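Local coordinates for protein DNA gyrase, B subunit, truncated (Myxococcus xanthus, PDB 3CWV) that probably takes part, as a gyrase B-type subunit, in the ATP-dependent breakage, passage and rejoining of double-stranded DNA, at residues A[275-280]-A[294-299]; A[314-317]-A[323-326]. All coordinates share one frame; numbering follows the deposited sequence.

Contact 1 of 2, residues A[275-280]-A[294-299]; sequences ALRGAL and ARVAQG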
loop_
_atom_site.group_PDB
_atom_site.type_symbol
_atom_site.label_atom_id
_atom_site.label_comp_id
_atom_site.label_asym_id
_atom_site.label_seq_id
_atom_site.Cartn_x
_atom_site.Cartn_y
_atom_site.Cartn_z
ATOM N N ALA A 275 18.660 -4.045 -15.765
ATOM C CA ALA A 275 18.064 -4.453 -17.034
ATOM C C ALA A 275 18.060 -3.305 -18.053
ATOM O O ALA A 275 18.374 -3.518 -19.222
ATOM C CB ALA A 275 16.642 -4.987 -16.812
ATOM N N LEU A 276 17.726 -2.092 -17.603
ATOM C CA LEU A 276 17.661 -0.920 -18.494
ATOM C C LEU A 276 19.051 -0.434 -18.929
ATOM O O LEU A 276 19.302 -0.212 -20.125
ATOM C CB LEU A 276 16.902 0.236 -17.827
ATOM C CG LEU A 276 16.729 1.553 -18.609
ATOM C CD1 LEU A 276 16.118 1.349 -20.000
ATOM C CD2 LEU A 276 15.914 2.542 -17.816
ATOM N N ARG A 277 19.944 -0.253 -17.962
ATOM C CA ARG A 277 21.327 0.126 -18.254
ATOM C C ARG A 277 21.992 -0.866 -19.201
ATOM O O ARG A 277 22.816 -0.477 -20.031
ATOM C CB ARG A 277 22.137 0.220 -16.965
ATOM C CG ARG A 277 21.862 1.456 -16.141
ATOM C CD ARG A 277 22.771 1.470 -14.927
ATOM N NE ARG A 277 24.171 1.472 -15.348
ATOM C CZ ARG A 277 25.205 1.236 -14.550
ATOM N NH1 ARG A 277 25.011 0.979 -13.264
ATOM N NH2 ARG A 277 26.439 1.258 -15.043
ATOM N N GLY A 278 21.619 -2.139 -19.071
ATOM C CA GLY A 278 22.123 -3.215 -19.901
ATOM C C GLY A 278 21.537 -3.267 -21.305
ATOM O O GLY A 278 22.219 -3.674 -22.258
ATOM N N ALA A 279 20.264 -2.893 -21.425
ATOM C CA ALA A 279 19.596 -2.816 -22.709
ATOM C C ALA A 279 20.212 -1.677 -23.506
ATOM O O ALA A 279 20.492 -1.835 -24.687
ATOM C CB ALA A 279 18.095 -2.598 -22.527
ATOM N N LEU A 280 20.445 -0.549 -22.846
ATOM C CA LEU A 280 21.071 0.601 -23.488
ATOM C C LEU A 280 22.498 0.297 -23.937
ATOM O O LEU A 280 22.853 0.562 -25.082
ATOM C CB LEU A 280 21.044 1.826 -22.573
ATOM C CG LEU A 280 19.640 2.340 -22.250
ATOM C CD1 LEU A 280 19.726 3.452 -21.254
ATOM C CD2 LEU A 280 18.907 2.793 -23.501
ATOM N N ALA A 294 22.594 7.718 -12.851
ATOM C CA ALA A 294 22.387 9.158 -12.707
ATOM C C ALA A 294 22.108 9.861 -14.043
ATOM O O ALA A 294 21.353 10.835 -14.083
ATOM C CB ALA A 294 23.578 9.797 -12.015
ATOM N N ARG A 295 22.725 9.374 -15.121
ATOM C CA ARG A 295 22.508 9.931 -16.456
ATOM C C ARG A 295 21.211 9.396 -17.052
ATOM O O ARG A 295 20.342 10.167 -17.470
ATOM C CB ARG A 295 23.695 9.623 -17.386
ATOM C CG ARG A 295 24.852 10.622 -17.282
ATOM N N VAL A 296 21.083 8.071 -17.076
ATOM C CA VAL A 296 19.887 7.411 -17.599
ATOM C C VAL A 296 18.613 7.967 -16.959
ATOM O O VAL A 296 17.606 8.143 -17.641
ATOM C CB VAL A 296 19.955 5.883 -17.412
ATOM C CG1 VAL A 296 18.665 5.212 -17.881
ATOM C CG2 VAL A 296 21.134 5.314 -18.169
ATOM N N ALA A 297 18.677 8.279 -15.664
ATOM C CA ALA A 297 17.494 8.704 -14.889
ATOM C C ALA A 297 17.135 10.191 -14.958
ATOM O O ALA A 297 16.169 10.626 -14.314
ATOM C CB ALA A 297 17.647 8.281 -13.425
ATOM N N GLN A 298 17.920 10.983 -15.698
ATOM C CA GLN A 298 17.605 12.409 -15.848
ATOM C C GLN A 298 16.242 12.560 -16.503
ATOM O O GLN A 298 16.001 11.989 -17.552
ATOM C CB GLN A 298 18.687 13.125 -16.652
ATOM C CG GLN A 298 19.857 13.566 -15.798
ATOM C CD GLN A 298 21.153 13.693 -16.585
ATOM O OE1 GLN A 298 21.151 13.768 -17.821
ATOM N NE2 GLN A 298 22.276 13.715 -15.865
ATOM N N GLY A 299 15.339 13.288 -15.852
ATOM C CA GLY A 299 13.972 13.433 -16.345
ATOM C C GLY A 299 13.078 12.207 -16.197
ATOM O O GLY A 299 11.927 12.227 -16.634
#
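V296, at the end of the short helix 293-296, meets L276 and L280 of the long helix 267-284 in the transducer-type domain of this GyrB-family protein, whose five-stranded mixed sheet carries the long helix. L276 and L280 stand one helical turn apart, an i, i+4 pair tied by the backbone bond from L280 N to L276 O, and so form one apolar strip along the helix. V296 can be followed outward from its backbone. CB points at the helix and divides into two methyls. CG1, trans to the valine N (chi1 176°), is shared by both leucines: it lies 3.8 Å from L276 CD2, and L280 CD1 comes up to it as well. CG2 turns to L280, touching its CD1, and has a looser neighbour in R277 CG. The two leucines arrive differently. L280 reaches V296 tip to tip, while L276 and V296 run alongside and past each other, pointing opposite ways.

No hydrogen bond links the two segments; the polar end of R277 is engaged elsewhere. Its guanidinium runs off to the backbone, NH2 to the carbonyl O of R288 and NE weakly to that of F291. The aromatic F291 also packs on L280 and V296, and W293 on L276 and R277. At the end of the short helix, the carbonyl O of V296 accepts a bond from W245 NE1 of strand 237-245, the same tryptophan that L276 touches. L280 CD1 itself touches both valine methyls evenly, lying 3.9 Å from V296 CG1 and equally far from V296 CG2.

Contact 2 of 2, residues A[314-317]-A[323-326]; sequences AFAG and LAIP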
loop_
_atom_site.group_PDB
_atom_site.type_symbol
_atom_site.label_atom_id
_atom_site.label_comp_id
_atom_site.label_asym_id
_atom_site.label_seq_id
_atom_site.Cartn_x
_atom_site.Cartn_y
_atom_site.Cartn_z
ATOM N N ALA A 314 11.597 -9.785 2.433
ATOM C CA ALA A 314 12.795 -9.822 3.277
ATOM C C ALA A 314 13.602 -8.575 3.003
ATOM O O ALA A 314 13.727 -8.145 1.857
ATOM C CB ALA A 314 13.633 -11.071 3.002
ATOM N N PHE A 315 14.152 -7.997 4.061
ATOM C CA PHE A 315 14.800 -6.700 3.985
ATOM C C PHE A 315 16.239 -6.852 4.472
ATOM O O PHE A 315 16.590 -7.866 5.090
ATOM C CB PHE A 315 14.012 -5.701 4.843
ATOM C CG PHE A 315 12.594 -5.475 4.362
ATOM C CD1 PHE A 315 12.325 -4.514 3.393
ATOM C CD2 PHE A 315 11.546 -6.251 4.848
ATOM C CE1 PHE A 315 11.023 -4.300 2.919
ATOM C CE2 PHE A 315 10.225 -6.057 4.382
ATOM C CZ PHE A 315 9.967 -5.076 3.413
ATOM N N ALA A 316 17.084 -5.877 4.161
ATOM C CA ALA A 316 18.485 -5.932 4.555
ATOM C C ALA A 316 18.661 -5.719 6.062
ATOM O O ALA A 316 19.706 -6.049 6.639
ATOM C CB ALA A 316 19.285 -4.889 3.792
ATOM N N GLY A 317 17.672 -5.113 6.689
ATOM C CA GLY A 317 17.745 -4.882 8.137
ATOM C C GLY A 317 16.412 -4.438 8.678
ATOM O O GLY A 317 15.421 -4.381 7.929
ATOM N N LEU A 323 14.953 -3.600 0.299
ATOM C CA LEU A 323 14.508 -4.972 0.026
ATOM C C LEU A 323 15.668 -5.904 -0.380
ATOM O O LEU A 323 16.490 -5.541 -1.208
ATOM C CB LEU A 323 13.463 -4.925 -1.092
ATOM C CG LEU A 323 12.684 -6.219 -1.338
ATOM C CD1 LEU A 323 11.648 -6.404 -0.231
ATOM C CD2 LEU A 323 12.028 -6.132 -2.712
ATOM N N ALA A 324 15.720 -7.105 0.197
ATOM C CA ALA A 324 16.769 -8.056 -0.105
ATOM C C ALA A 324 16.153 -9.445 -0.157
ATOM O O ALA A 324 16.079 -10.142 0.861
ATOM C CB ALA A 324 17.898 -7.981 0.955
ATOM N N ILE A 325 15.636 -9.813 -1.328
ATOM C CA ILE A 325 15.079 -11.163 -1.568
ATOM C C ILE A 325 16.030 -11.913 -2.494
ATOM O O ILE A 325 16.250 -11.495 -3.621
ATOM C CB ILE A 325 13.685 -11.088 -2.191
ATOM C CG1 ILE A 325 12.687 -10.476 -1.184
ATOM C CG2 ILE A 325 13.210 -12.480 -2.643
ATOM C CD1 ILE A 325 11.304 -10.129 -1.763
ATOM N N PRO A 326 16.620 -13.015 -2.019
ATOM C CA PRO A 326 17.651 -13.702 -2.810
ATOM C C PRO A 326 17.081 -14.104 -4.154
ATOM O O PRO A 326 15.966 -14.616 -4.188
ATOM C CB PRO A 326 17.935 -14.962 -1.982
ATOM C CG PRO A 326 17.513 -14.583 -0.564
ATOM C CD PRO A 326 16.348 -13.690 -0.733
#
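Two first torsions bring F315 and L323 together although their CB atoms both point away from the opposite segment. F315 CG lies anti to its own carbonyl carbon (chi1 -63°), whereas L323 CG is swung trans to its backbone N (chi1 -169°). The leucine's CD1 methyl comes to rest over one face of the phenyl ring, 4.3 Å from the F315 ring centroid and 28° off the ring normal. This is a CH-pi contact, and the nearest ring atom is F315 CE1, 3.8 Å from L323 CD1. The same methyl borders the backbone, with A314 O 3.4 Å from L323 CD1.

The backbones meet in a single beta bridge between F315 and L323, in the loop between strand 300-307 and helix 328-345. A324 N donates to A314 O over 2.8 Å in a nearly straight bond, with the donor tilted out of the carbonyl plane. Further along, A314 CB lies near I325 CG1, and A316 CB near A324 CB, both at looser van der Waals range. A backbone hydrogen bond between A316 and L322 completes the bridge, and L323 is bonded through its backbone to H265 and A267.

The contact therefore joins one short polar link to an apolar flank: the L323 CD1 methyl, packed on the F315 ring, also lies against A314 O and probably shields that hydrogen-bonded oxygen from water on its side.

Overall arrangement
Both contacts belong to the transducer-type part of the chain and follow one another along it, contact 1 closing before contact 2 opens. Strand 300-307 runs between them in sequence, leaving helix 293-296 and leading to the loop of contact 2, which in turn runs into helix 328-345. That helix returns to pack on A275 and A279 of helix 267-284, the helix that supplies one half of contact 1. In space the two do not touch: their centres are 24 Å apart and their nearest atoms about 14 Å. Contact 1 lies farther out, its centre 27 Å from the centre of the chain against 18 Å for contact 2.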